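Local coordinates for protein thiol-activated cytolysin (Desulfobulbus propionicus, PDB 6NAL) that probably binds cholesterol-containing membranes and assembles there into large ring-shaped pores, as other cholesterol-dependent cytolysins do, at residues A75-S80 and L233-V238; L190-Q195 and G241-L246; V377-V382 and G405-A410; D385-E390 and N421-S426; S373-A378 and G460-H465. One frame throughout, in Å; residues are numbered along the deposited sequence.

Interaction 1: residues A75-S80 and L233-V238; sequences ALLVAS and LFVKNV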
# COMPACT_ATOMS: atom_id res chain seq x y z
N ALA A 75 10.94 -11.68 47.59
CA ALA A 75 9.55 -11.89 48.01
C ALA A 75 9.05 -13.22 47.45
O ALA A 75 9.65 -13.81 46.54
CB ALA A 75 8.63 -10.76 47.53
N LEU A 76 7.94 -13.71 48.03
CA LEU A 76 7.22 -14.86 47.50
C LEU A 76 5.81 -14.44 47.12
O LEU A 76 5.21 -13.55 47.74
CB LEU A 76 7.16 -15.97 48.48
CG LEU A 76 8.50 -16.64 48.78
CD1 LEU A 76 8.16 -17.68 49.88
CD2 LEU A 76 9.13 -17.29 47.61
N LEU A 77 5.29 -15.05 46.07
CA LEU A 77 3.98 -14.68 45.55
C LEU A 77 3.25 -15.95 45.19
O LEU A 77 3.89 -16.98 44.97
CB LEU A 77 4.08 -13.82 44.29
CG LEU A 77 4.80 -12.50 44.42
CD1 LEU A 77 5.12 -11.97 43.01
CD2 LEU A 77 3.90 -11.52 45.24
N VAL A 78 1.91 -15.87 45.08
CA VAL A 78 1.15 -16.96 44.45
C VAL A 78 0.87 -16.58 42.99
O VAL A 78 0.33 -15.52 42.68
CB VAL A 78 -0.15 -17.33 45.21
CG1 VAL A 78 0.09 -17.42 46.73
CG2 VAL A 78 -1.30 -16.40 44.91
N ALA A 79 1.27 -17.45 42.08
CA ALA A 79 1.09 -17.16 40.66
C ALA A 79 -0.40 -17.05 40.35
O ALA A 79 -1.23 -17.82 40.87
CB ALA A 79 1.74 -18.25 39.81
N SER A 80 -0.74 -16.09 39.52
CA SER A 80 -2.13 -15.73 39.30
C SER A 80 -2.18 -14.78 38.11
O SER A 80 -1.29 -13.92 37.97
CB SER A 80 -2.71 -15.04 40.54
OG SER A 80 -3.93 -14.47 40.20
N LEU A 233 5.70 -18.42 43.51
CA LEU A 233 6.78 -17.77 42.78
C LEU A 233 7.74 -17.03 43.71
O LEU A 233 7.41 -16.68 44.84
CB LEU A 233 6.24 -16.75 41.79
CG LEU A 233 5.17 -17.19 40.82
CD1 LEU A 233 4.41 -15.97 40.33
CD2 LEU A 233 5.78 -17.93 39.68
N PHE A 234 8.93 -16.76 43.16
CA PHE A 234 10.04 -16.14 43.86
C PHE A 234 10.57 -14.98 43.02
O PHE A 234 11.05 -15.19 41.90
CB PHE A 234 11.12 -17.21 44.10
CG PHE A 234 12.37 -16.71 44.71
CD1 PHE A 234 12.50 -16.63 46.07
CD2 PHE A 234 13.46 -16.39 43.94
CE1 PHE A 234 13.68 -16.15 46.63
CE2 PHE A 234 14.66 -15.98 44.49
CZ PHE A 234 14.76 -15.85 45.84
N VAL A 235 10.50 -13.77 43.56
CA VAL A 235 11.04 -12.59 42.91
C VAL A 235 12.55 -12.70 42.89
O VAL A 235 13.24 -12.49 43.90
CB VAL A 235 10.56 -11.32 43.60
CG1 VAL A 235 11.06 -10.13 42.87
CG2 VAL A 235 9.04 -11.27 43.62
N LYS A 236 13.07 -12.99 41.70
CA LYS A 236 14.49 -13.16 41.48
C LYS A 236 15.24 -11.85 41.26
O LYS A 236 16.44 -11.76 41.56
CB LYS A 236 14.74 -14.05 40.28
CG LYS A 236 16.13 -14.59 40.25
CD LYS A 236 16.38 -15.45 39.02
CE LYS A 236 17.85 -15.83 38.92
NZ LYS A 236 18.14 -16.61 37.69
N ASN A 237 14.57 -10.83 40.74
CA ASN A 237 15.32 -9.64 40.35
C ASN A 237 14.36 -8.48 40.17
O ASN A 237 13.26 -8.66 39.65
CB ASN A 237 16.11 -9.93 39.06
CG ASN A 237 17.14 -8.87 38.74
OD1 ASN A 237 17.97 -8.49 39.56
ND2 ASN A 237 17.09 -8.39 37.53
N VAL A 238 14.76 -7.31 40.67
CA VAL A 238 14.07 -6.05 40.45
C VAL A 238 15.09 -5.06 39.90
O VAL A 238 16.24 -5.04 40.34
CB VAL A 238 13.46 -5.47 41.75
CG1 VAL A 238 12.65 -4.24 41.43
CG2 VAL A 238 12.62 -6.49 42.48
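Leu76 and Leu77 pair with Phe234 and Leu233 in a short antiparallel ladder at one end of the large, strongly curved sheet of the MACPF/CDC fold. The strand axes come within 4.8 Å, but their N-to-C directions differ by 137°, so the two chains splay instead of running side by side for long. Leu77 and Leu233 make the hydrogen-bonded pair: Leu233 N reaches Leu77 O at 2.7 Å, and Leu77 N returns a bond to Leu233 O. Leu76 and Phe234 form the next, non-hydrogen-bonded pair, where Leu76 CA lies 3.2 Å from Leu233 O in a CH...O contact. A further bond, from Val235 N to Ala75 O at 3.1 Å, carries the pairing past the strand end.

The two faces of this ladder are filled differently. On the face of Leu76 and Phe234, Phe234 CG is anti to the backbone N (chi1 175°), which turns one edge of the ring to Leu76, whose CD2 lies in plane 3.8 Å from Phe234 CD1. On the other face Leu77 and Leu233 lie together, with Leu83 of helix 81-84 packed on both and Phe340 of strand 332-340 also meeting Leu233; beside them Val235 CG2 touches Leu77 CD1 and Ala75 CB. Past the ladder the first chain bends toward that helix, and Leu233 CD1 nestles against Ala79, 3.5 Å from its CB.

Interaction 2: residues L190-Q195 and G241-L246; sequences LIRFKQ and GRQIFL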
# COMPACT_ATOMS: atom_id res chain seq x y z
N LEU A 190 2.82 7.43 21.85
CA LEU A 190 3.52 7.36 23.13
C LEU A 190 5.00 7.08 22.98
O LEU A 190 5.40 6.13 22.31
CB LEU A 190 2.92 6.29 24.02
CG LEU A 190 3.20 6.49 25.51
CD1 LEU A 190 2.32 7.58 26.05
CD2 LEU A 190 2.92 5.15 26.22
N ILE A 191 5.81 7.89 23.65
CA ILE A 191 7.25 7.71 23.72
C ILE A 191 7.63 7.43 25.16
O ILE A 191 7.13 8.08 26.09
CB ILE A 191 7.96 8.97 23.20
CG1 ILE A 191 7.64 9.20 21.72
CG2 ILE A 191 9.48 8.90 23.38
CD1 ILE A 191 8.13 10.52 21.21
N ARG A 192 8.58 6.52 25.34
CA ARG A 192 9.15 6.25 26.64
C ARG A 192 10.66 6.27 26.58
O ARG A 192 11.25 5.55 25.79
CB ARG A 192 8.73 4.90 27.16
CG ARG A 192 9.09 4.73 28.57
CD ARG A 192 8.96 3.31 29.05
NE ARG A 192 9.66 2.38 28.19
CZ ARG A 192 9.65 1.07 28.37
NH1 ARG A 192 8.98 0.59 29.41
NH2 ARG A 192 10.29 0.27 27.52
N PHE A 193 11.27 7.04 27.48
CA PHE A 193 12.71 6.99 27.76
C PHE A 193 12.93 6.23 29.05
O PHE A 193 12.34 6.58 30.07
CB PHE A 193 13.29 8.40 27.91
CG PHE A 193 13.21 9.24 26.65
CD1 PHE A 193 12.07 9.91 26.34
CD2 PHE A 193 14.30 9.35 25.83
CE1 PHE A 193 11.97 10.67 25.22
CE2 PHE A 193 14.23 10.11 24.70
CZ PHE A 193 13.04 10.78 24.38
N LYS A 194 13.76 5.18 29.03
CA LYS A 194 13.93 4.37 30.22
C LYS A 194 15.39 4.15 30.57
O LYS A 194 16.16 3.67 29.74
CB LYS A 194 13.26 3.01 30.03
CG LYS A 194 13.28 2.07 31.30
CD LYS A 194 12.99 0.59 30.89
CE LYS A 194 12.11 -0.03 31.93
NZ LYS A 194 11.04 -0.96 31.37
N GLN A 195 15.74 4.42 31.82
CA GLN A 195 17.12 4.19 32.26
C GLN A 195 17.15 3.38 33.54
O GLN A 195 16.53 3.76 34.53
CB GLN A 195 17.86 5.51 32.48
CG GLN A 195 19.32 5.28 32.80
CD GLN A 195 20.13 6.57 32.90
OE1 GLN A 195 19.57 7.66 32.76
NE2 GLN A 195 21.42 6.45 33.20
N GLY A 241 15.37 2.50 38.59
CA GLY A 241 15.88 3.54 37.75
C GLY A 241 14.90 4.65 37.54
O GLY A 241 14.24 5.06 38.48
N ARG A 242 14.79 5.13 36.29
CA ARG A 242 14.06 6.35 35.96
C ARG A 242 13.35 6.16 34.62
O ARG A 242 13.88 5.53 33.71
CB ARG A 242 15.04 7.53 35.84
CG ARG A 242 14.47 8.85 35.39
CD ARG A 242 15.61 9.91 35.51
NE ARG A 242 15.33 11.17 34.86
CZ ARG A 242 14.63 12.16 35.41
NH1 ARG A 242 14.15 11.98 36.62
NH2 ARG A 242 14.44 13.31 34.76
N GLN A 243 12.24 6.83 34.47
CA GLN A 243 11.36 6.56 33.35
C GLN A 243 10.66 7.87 33.03
O GLN A 243 10.18 8.58 33.92
CB GLN A 243 10.39 5.43 33.72
CG GLN A 243 9.94 4.59 32.59
CD GLN A 243 9.40 3.24 33.03
OE1 GLN A 243 9.48 2.29 32.27
NE2 GLN A 243 8.85 3.16 34.23
N ILE A 244 10.64 8.20 31.76
CA ILE A 244 9.94 9.34 31.23
C ILE A 244 8.97 8.87 30.15
O ILE A 244 9.36 8.15 29.21
CB ILE A 244 10.93 10.37 30.65
CG1 ILE A 244 11.94 10.72 31.75
CG2 ILE A 244 10.15 11.54 30.12
CD1 ILE A 244 13.14 11.45 31.23
N PHE A 245 7.73 9.31 30.24
CA PHE A 245 6.71 9.04 29.24
C PHE A 245 6.27 10.35 28.63
O PHE A 245 6.02 11.30 29.36
CB PHE A 245 5.50 8.36 29.87
CG PHE A 245 5.72 6.93 30.22
CD1 PHE A 245 6.16 6.58 31.47
CD2 PHE A 245 5.48 5.94 29.29
CE1 PHE A 245 6.36 5.24 31.80
CE2 PHE A 245 5.69 4.61 29.60
CZ PHE A 245 6.12 4.26 30.86
N LEU A 246 6.16 10.39 27.30
CA LEU A 246 5.56 11.51 26.58
C LEU A 246 4.34 11.04 25.80
O LEU A 246 4.45 10.21 24.90
CB LEU A 246 6.56 12.14 25.61
CG LEU A 246 7.61 13.07 26.19
CD1 LEU A 246 8.72 12.14 26.58
CD2 LEU A 246 7.97 14.08 25.18
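The curved central sheet of the MACPF/CDC fold is represented here by two of its long strands, 187-202 and 232-250, joined through Ile191 with Leu246, Phe193 with Ile244 and Gln195 with Arg242. Each is an antiparallel hydrogen-bonded pair closed by two backbone bonds, with Arg242 N 2.8 Å from Gln195 O in the last of them, and the N-to-C directions of the two segments are 168° apart.

Between these pairs, Arg192 stands beside Phe245 on one face of the sheet. Its CG lies over the ring, 3.8 Å from the centroid, in a CH-pi contact offset toward the rim. The two side chains run alongside each other until the arginine bends at chi3 (52°), which brings its guanidinium to within 20° of the plane of the Gln243 amide. The resulting bond from Arg192 NH1 to Gln243 OE1 is weak, at 3.4 Å. Lys194 CD rests over the centre of the same guanidinium, 4.1 Å above its plane, while its NZ bonds to Asn335. The opposite face is more apolar: Leu246 CD1 approaches the edge of the Phe193 ring, 3.8 Å from CE1, and Phe193 CB packs on Ile244 CB.

Strand 147-152 flanks strand 187-202, its Tyr148 meeting Phe193 edge-to-face, and strand 287-294 lies along strand 232-250. Over Leu190 and Arg192 sits helix 156-163, one of the helices that, by analogy with relatives, probably refold into a membrane hairpin.

Interaction 3: residues V377-V382 and G405-A410; sequences VARFTV and GKDRTA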
# COMPACT_ATOMS: atom_id res chain seq x y z
N VAL A 377 -3.87 25.36 -36.76
CA VAL A 377 -5.02 24.92 -35.98
C VAL A 377 -4.59 23.68 -35.21
O VAL A 377 -3.94 22.79 -35.77
CB VAL A 377 -6.23 24.62 -36.88
CG1 VAL A 377 -7.34 23.94 -36.07
CG2 VAL A 377 -6.76 25.91 -37.54
N ALA A 378 -4.91 23.63 -33.95
CA ALA A 378 -4.45 22.54 -33.12
C ALA A 378 -5.62 21.95 -32.35
O ALA A 378 -6.60 22.64 -32.07
CB ALA A 378 -3.38 23.00 -32.16
N ARG A 379 -5.53 20.69 -32.02
CA ARG A 379 -6.48 20.14 -31.08
C ARG A 379 -5.73 19.38 -30.01
O ARG A 379 -4.65 18.82 -30.25
CB ARG A 379 -7.50 19.25 -31.75
CG ARG A 379 -6.89 18.16 -32.52
CD ARG A 379 -7.92 17.52 -33.40
NE ARG A 379 -7.34 16.28 -33.91
CZ ARG A 379 -7.79 15.67 -34.99
NH1 ARG A 379 -8.84 16.16 -35.63
NH2 ARG A 379 -7.19 14.56 -35.40
N PHE A 380 -6.33 19.43 -28.82
CA PHE A 380 -5.87 18.83 -27.58
C PHE A 380 -6.83 17.70 -27.18
O PHE A 380 -8.05 17.86 -27.24
CB PHE A 380 -5.84 19.86 -26.44
CG PHE A 380 -4.82 20.95 -26.57
CD1 PHE A 380 -5.12 22.10 -27.24
CD2 PHE A 380 -3.58 20.84 -25.97
CE1 PHE A 380 -4.21 23.11 -27.38
CE2 PHE A 380 -2.65 21.88 -26.10
CZ PHE A 380 -2.99 23.02 -26.81
N THR A 381 -6.28 16.57 -26.72
CA THR A 381 -7.06 15.49 -26.11
C THR A 381 -6.48 15.17 -24.74
O THR A 381 -5.28 14.86 -24.62
CB THR A 381 -7.06 14.26 -26.99
OG1 THR A 381 -7.43 14.66 -28.31
CG2 THR A 381 -8.06 13.21 -26.52
N VAL A 382 -7.30 15.26 -23.70
CA VAL A 382 -6.88 14.98 -22.34
C VAL A 382 -7.86 14.01 -21.70
O VAL A 382 -9.07 14.24 -21.75
CB VAL A 382 -6.75 16.25 -21.51
CG1 VAL A 382 -6.29 15.86 -20.10
CG2 VAL A 382 -5.79 17.20 -22.15
N GLY A 405 -10.60 17.01 -28.78
CA GLY A 405 -10.79 16.99 -30.20
C GLY A 405 -11.12 18.31 -30.86
O GLY A 405 -10.99 18.43 -32.09
N LYS A 406 -11.54 19.31 -30.10
CA LYS A 406 -12.00 20.54 -30.73
C LYS A 406 -10.83 21.35 -31.29
O LYS A 406 -9.72 21.37 -30.72
CB LYS A 406 -12.80 21.39 -29.73
CG LYS A 406 -14.25 20.88 -29.44
CD LYS A 406 -14.92 20.06 -30.59
CE LYS A 406 -14.88 18.53 -30.35
NZ LYS A 406 -15.43 17.70 -31.49
N ASP A 407 -11.09 22.04 -32.40
CA ASP A 407 -10.07 22.83 -33.09
C ASP A 407 -9.77 24.12 -32.34
O ASP A 407 -10.62 24.72 -31.70
CB ASP A 407 -10.53 23.15 -34.50
CG ASP A 407 -10.55 21.91 -35.42
OD1 ASP A 407 -10.28 20.78 -34.93
OD2 ASP A 407 -10.86 22.07 -36.63
N ARG A 408 -8.51 24.52 -32.39
CA ARG A 408 -8.04 25.57 -31.51
C ARG A 408 -7.10 26.46 -32.29
O ARG A 408 -6.25 25.95 -33.04
CB ARG A 408 -7.33 24.94 -30.29
CG ARG A 408 -8.02 25.18 -28.97
CD ARG A 408 -8.99 24.10 -28.57
NE ARG A 408 -9.95 24.73 -27.67
CZ ARG A 408 -10.95 24.11 -27.05
NH1 ARG A 408 -11.14 22.80 -27.17
NH2 ARG A 408 -11.76 24.82 -26.28
N THR A 409 -7.21 27.77 -32.07
CA THR A 409 -6.47 28.75 -32.85
C THR A 409 -5.71 29.73 -31.96
O THR A 409 -5.98 29.87 -30.78
CB THR A 409 -7.36 29.62 -33.77
OG1 THR A 409 -8.20 30.46 -32.96
CG2 THR A 409 -8.22 28.82 -34.71
N ALA A 410 -4.75 30.48 -32.63
CA ALA A 410 -4.30 31.82 -32.24
C ALA A 410 -3.87 31.65 -30.81
O ALA A 410 -3.40 30.56 -30.49
CB ALA A 410 -5.37 32.88 -32.41
O HOH W 1 -9.17 20.83 -28.33
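Ala378 N donates to Arg408 O at 2.8 Å, nearly straight (166°). Two residues along, Gly405 N gives a longer, more bent bond of 3.1 Å to Phe380 O. Between these direct bonds the backbones part, and a water spans the interval: it accepts from Phe380 N at 3.2 Å and from Arg408 NH1 at 3.0 Å, lying in plane at the edge of the guanidinium. Its contact with Lys406 O is doubtfully short.

This partly water-mediated pairing belongs to the antiparallel hairpin of strands 378-389 and 394-408 in the beta-sandwich domain, the part that meets the membrane in related cytolysins. Here the hairpin frays toward the domain tip, and Gly405 has a positive phi (78°), a value that favours glycine.

Arg379 lies beside Gly405 and Lys406. Its CB is 3.2 Å from Lys406 O; with CG between the backbone N and the carbonyl carbon (chi1 56°), the chain runs on so that CD passes Gly405 O at 3.5 Å. The guanidinium continues to Glu430, with which NE forms a salt bridge, and to Trp440 in a cation-pi contact. Next to it Val377 CG1 crosses the Asp407 side chain, 3.6 Å from CB, and both residues also touch Trp440. On the other side of the hairpin Phe380 packs into the sandwich interior against Leu370, Val457 and Ile459.

Interaction 4: residues D385-E390 and N421-S426; sequences DEISYE and NARNIS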
# COMPACT_ATOMS: atom_id res chain seq x y z
N ASP A 385 -8.31 8.89 -15.29
CA ASP A 385 -9.14 7.98 -14.53
C ASP A 385 -9.47 8.61 -13.20
O ASP A 385 -8.63 9.26 -12.59
CB ASP A 385 -8.42 6.64 -14.32
CG ASP A 385 -8.50 5.72 -15.54
OD1 ASP A 385 -9.45 5.86 -16.38
OD2 ASP A 385 -7.61 4.82 -15.62
N GLU A 386 -10.70 8.41 -12.72
CA GLU A 386 -11.09 8.89 -11.41
C GLU A 386 -11.40 7.72 -10.48
O GLU A 386 -12.19 6.82 -10.83
CB GLU A 386 -12.28 9.83 -11.51
CG GLU A 386 -11.90 11.24 -11.97
CD GLU A 386 -13.11 12.13 -12.29
OE1 GLU A 386 -14.25 11.80 -11.86
OE2 GLU A 386 -12.90 13.19 -12.96
N ILE A 387 -10.82 7.75 -9.28
CA ILE A 387 -10.90 6.66 -8.33
C ILE A 387 -11.95 7.00 -7.30
O ILE A 387 -12.05 8.13 -6.84
CB ILE A 387 -9.53 6.41 -7.69
CG1 ILE A 387 -8.73 5.43 -8.55
CG2 ILE A 387 -9.64 5.77 -6.35
CD1 ILE A 387 -8.80 5.77 -10.04
N SER A 388 -12.74 6.01 -6.94
CA SER A 388 -13.78 6.15 -5.94
C SER A 388 -13.84 4.86 -5.11
O SER A 388 -13.51 3.77 -5.60
CB SER A 388 -15.10 6.49 -6.65
OG SER A 388 -15.99 7.08 -5.74
N TYR A 389 -14.16 4.98 -3.83
CA TYR A 389 -14.44 3.82 -2.99
C TYR A 389 -15.90 3.90 -2.57
O TYR A 389 -16.30 4.85 -1.91
CB TYR A 389 -13.55 3.73 -1.78
CG TYR A 389 -12.11 3.46 -2.15
CD1 TYR A 389 -11.60 2.19 -2.18
CD2 TYR A 389 -11.25 4.51 -2.44
CE1 TYR A 389 -10.26 1.97 -2.47
CE2 TYR A 389 -9.91 4.30 -2.74
CZ TYR A 389 -9.42 3.03 -2.75
OH TYR A 389 -8.10 2.83 -3.09
N GLU A 390 -16.68 2.90 -2.97
CA GLU A 390 -18.12 2.91 -2.82
C GLU A 390 -18.44 1.55 -2.23
O GLU A 390 -18.41 0.54 -2.95
CB GLU A 390 -18.85 3.14 -4.15
CG GLU A 390 -18.31 4.34 -4.94
CD GLU A 390 -19.21 4.82 -6.09
OE1 GLU A 390 -19.34 6.06 -6.21
OE2 GLU A 390 -19.76 4.01 -6.88
N ASN A 421 -8.33 12.43 -6.55
CA ASN A 421 -8.71 11.11 -7.02
C ASN A 421 -8.42 10.86 -8.50
O ASN A 421 -8.69 9.76 -8.99
CB ASN A 421 -10.19 10.88 -6.70
CG ASN A 421 -11.10 11.84 -7.41
OD1 ASN A 421 -10.75 13.00 -7.66
ND2 ASN A 421 -12.29 11.37 -7.74
N ALA A 422 -7.83 11.79 -9.23
CA ALA A 422 -7.55 11.55 -10.64
C ALA A 422 -6.17 10.95 -10.84
O ALA A 422 -5.20 11.46 -10.29
CB ALA A 422 -7.69 12.85 -11.42
N ARG A 423 -6.08 9.88 -11.64
CA ARG A 423 -4.84 9.21 -11.96
C ARG A 423 -4.70 9.06 -13.46
O ARG A 423 -5.66 9.24 -14.23
CB ARG A 423 -4.75 7.78 -11.40
CG ARG A 423 -5.31 7.57 -10.04
CD ARG A 423 -4.21 7.72 -8.97
NE ARG A 423 -4.69 7.18 -7.70
CZ ARG A 423 -5.20 7.93 -6.73
NH1 ARG A 423 -5.23 9.24 -6.90
NH2 ARG A 423 -5.65 7.36 -5.60
N ASN A 424 -3.50 8.62 -13.89
CA ASN A 424 -3.32 8.03 -15.23
C ASN A 424 -3.63 9.01 -16.35
O ASN A 424 -4.36 8.72 -17.30
CB ASN A 424 -4.18 6.77 -15.33
CG ASN A 424 -3.71 5.83 -16.39
OD1 ASN A 424 -2.72 6.09 -17.06
ND2 ASN A 424 -4.43 4.72 -16.57
N ILE A 425 -3.03 10.19 -16.24
CA ILE A 425 -3.32 11.30 -17.13
C ILE A 425 -2.70 11.03 -18.48
O ILE A 425 -1.52 10.66 -18.57
CB ILE A 425 -2.79 12.61 -16.56
CG1 ILE A 425 -3.68 13.19 -15.48
CG2 ILE A 425 -2.72 13.62 -17.62
CD1 ILE A 425 -3.73 12.37 -14.25
N SER A 426 -3.47 11.23 -19.53
CA SER A 426 -2.96 11.13 -20.89
C SER A 426 -3.26 12.43 -21.62
O SER A 426 -4.35 13.00 -21.48
CB SER A 426 -3.57 9.93 -21.59
OG SER A 426 -3.66 10.11 -22.99
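Asp385 and Arg423 bond twice through their backbones: Asp385 N to Arg423 O is nearly straight at 2.9 Å (173°), and Arg423 N to Asp385 O closes the antiparallel hydrogen-bonded pair at 2.8 Å. A third backbone bond, Ile387 N to Asn421 O, extends the register beyond the non-hydrogen-bonded pair of Glu386 and Ala422.

Side chains reinforce both ends weakly. Asn421 CG stands between its backbone N and carbonyl carbon (chi1 63°), turning the amide back across the neighbouring strand, where ND2 makes a weak 3.4 Å bond to Ile387 O. At the other end Asn424 ND2 reaches Asp385 OD2 at 3.3 Å, also weak; the two side chains lie alongside each other but their amide and carboxylate planes are 71° apart. Ile387 crosses Arg423 at about a right angle, placing CG1 over one face of the guanidinium and CD1 3.9 Å from Arg423 CG.

The arginine is positioned further by a bond from NH1 to Gly420 O and by a cation-pi contact with Tyr363. Glu386 OE2 takes a bond from Trp384 NE1, and Asp385 OD1 has a weak one with His398.

Strands 378-389 and 422-432 are the two inner strands of a four-stranded sheet, with 394-408 outside the first and 440-449 outside the second. Tyr45 of strand 44-59 packs on Ile387 and Asn421, and Tyr55 of a neighbouring subunit touches Asp385.

Interaction 5: residues S373-A378 and G460-H465; sequences SGWYVA and GGTTLH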
# COMPACT_ATOMS: atom_id res chain seq x y z
N SER A 373 0.27 28.61 -28.96
CA SER A 373 0.67 29.86 -29.58
C SER A 373 1.12 29.64 -31.01
O SER A 373 1.63 30.57 -31.63
CB SER A 373 1.82 30.51 -28.81
OG SER A 373 2.96 29.66 -28.96
N GLY A 374 0.94 28.44 -31.56
CA GLY A 374 1.44 28.16 -32.89
C GLY A 374 0.57 28.74 -34.00
O GLY A 374 -0.59 29.10 -33.80
N TRP A 375 1.17 28.86 -35.18
CA TRP A 375 0.54 29.47 -36.36
C TRP A 375 -0.17 28.38 -37.19
O TRP A 375 0.10 28.12 -38.35
CB TRP A 375 1.60 30.22 -37.17
CG TRP A 375 1.98 31.50 -36.53
CD1 TRP A 375 1.46 32.04 -35.34
CD2 TRP A 375 3.02 32.44 -37.01
NE1 TRP A 375 2.17 33.23 -35.10
CE2 TRP A 375 3.16 33.43 -36.05
CE3 TRP A 375 3.85 32.51 -38.16
CZ2 TRP A 375 3.98 34.56 -36.28
CZ3 TRP A 375 4.70 33.58 -38.33
CH2 TRP A 375 4.71 34.61 -37.43
N TYR A 376 -1.09 27.67 -36.55
CA TYR A 376 -1.78 26.54 -37.17
C TYR A 376 -2.97 26.21 -36.27
O TYR A 376 -3.11 26.75 -35.19
CB TYR A 376 -0.87 25.32 -37.37
CG TYR A 376 -0.10 24.87 -36.13
CD1 TYR A 376 -0.74 24.17 -35.12
CD2 TYR A 376 1.26 25.15 -35.98
CE1 TYR A 376 -0.05 23.78 -33.97
CE2 TYR A 376 1.96 24.77 -34.84
CZ TYR A 376 1.32 24.07 -33.84
OH TYR A 376 2.00 23.65 -32.70
N VAL A 377 -3.87 25.36 -36.76
CA VAL A 377 -5.02 24.92 -35.98
C VAL A 377 -4.59 23.68 -35.21
O VAL A 377 -3.94 22.79 -35.77
CB VAL A 377 -6.23 24.62 -36.88
CG1 VAL A 377 -7.34 23.94 -36.07
CG2 VAL A 377 -6.76 25.91 -37.54
N ALA A 378 -4.91 23.63 -33.95
CA ALA A 378 -4.45 22.54 -33.12
C ALA A 378 -5.62 21.95 -32.35
O ALA A 378 -6.60 22.64 -32.07
CB ALA A 378 -3.38 23.00 -32.16
N GLY A 460 3.73 25.43 -30.02
CA GLY A 460 3.93 26.62 -30.80
C GLY A 460 4.48 26.25 -32.16
O GLY A 460 4.33 25.10 -32.61
N GLY A 461 5.13 27.21 -32.81
CA GLY A 461 5.76 26.92 -34.08
C GLY A 461 4.83 27.22 -35.22
O GLY A 461 3.88 28.01 -35.09
N THR A 462 5.13 26.62 -36.37
CA THR A 462 4.33 26.81 -37.57
C THR A 462 3.92 25.45 -38.07
O THR A 462 4.35 24.44 -37.53
CB THR A 462 5.10 27.50 -38.70
OG1 THR A 462 6.10 26.57 -39.14
CG2 THR A 462 5.72 28.81 -38.25
N THR A 463 3.19 25.44 -39.21
CA THR A 463 2.55 24.23 -39.73
C THR A 463 3.54 23.09 -39.93
O THR A 463 3.23 21.93 -39.63
CB THR A 463 1.89 24.53 -41.08
OG1 THR A 463 2.80 25.33 -41.84
CG2 THR A 463 0.55 25.27 -40.98
N LEU A 464 4.70 23.38 -40.50
CA LEU A 464 5.67 22.32 -40.79
C LEU A 464 6.78 22.22 -39.75
O LEU A 464 7.63 21.34 -39.86
CB LEU A 464 6.27 22.54 -42.18
CG LEU A 464 5.23 22.39 -43.30
CD1 LEU A 464 4.52 23.69 -43.66
CD2 LEU A 464 5.84 21.81 -44.59
N HIS A 465 6.79 23.10 -38.74
CA HIS A 465 7.73 22.98 -37.62
C HIS A 465 6.99 23.22 -36.30
O HIS A 465 6.92 24.35 -35.80
CB HIS A 465 8.92 23.92 -37.75
CG HIS A 465 10.03 23.58 -36.80
ND1 HIS A 465 11.09 22.78 -37.16
CD2 HIS A 465 10.21 23.89 -35.50
CE1 HIS A 465 11.90 22.64 -36.12
NE2 HIS A 465 11.38 23.29 -35.10
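Tyr376 OH donates to Gly460 O at 2.7 Å, approaching from above the carbonyl plane, 37° out of it. A second bond crosses nearby, from Trp375 N to Gly461 O at 2.8 Å. The phenol reaches Gly460 because Tyr376 CG lies between the backbone N and the carbonyl carbon (chi1 51°); this slides the ring edge along the second chain, with CD2 3.4 Å from Thr462 C, while Gly374 C lies over one face. His372 also meets the ring and bonds to Tyr376 O.

Glycines let the chains come close: Gly374 N is 3.6 Å from Gly460 CA. Outside the tyrosine, Trp375 centres an inverse gamma turn, and the Trp375 and Thr462 side chains cross, CE3 lying 4.1 Å from Thr462 CG2. Thr463 CG2 packs on Tyr376 CB at 3.9 Å, at the start of the type I turn from Thr462 to His465.

Two tip loops of the beta sandwich are thereby joined. By analogy with relatives, Thr463 and Leu464 probably form the threonine-leucine pair that recognises cholesterol. Both cross-bonds end on the carbonyls of Gly460 and Gly461, just before the turn, so they hold the backbone there rather than the threonine or leucine side chains.

How the interactions relate
The five contacts fall into two groups, one in the curved sheet and one in the beta sandwich of an elongated chain. Interactions 1 and 2 share strand 232-250, their centres about 25 Å apart along one curved sheet, and their segments alternate in the sequence. Interactions 3, 4 and 5 belong to the beta sandwich. Interactions 3 and 4 use successive parts of strand 378-389, pairing it with a different neighbour each time, and touch where Val382 CG1 meets Ser426 O at 3.7 Å. Interaction 5 overlaps interaction 3 at Val377 and Ala378, with centres about 11 Å apart. Interaction 5 lies about 88 Å from interaction 1 and 69 Å from interaction 2, centre to centre, so the probable membrane-recognition tip is remote from the curved sheet.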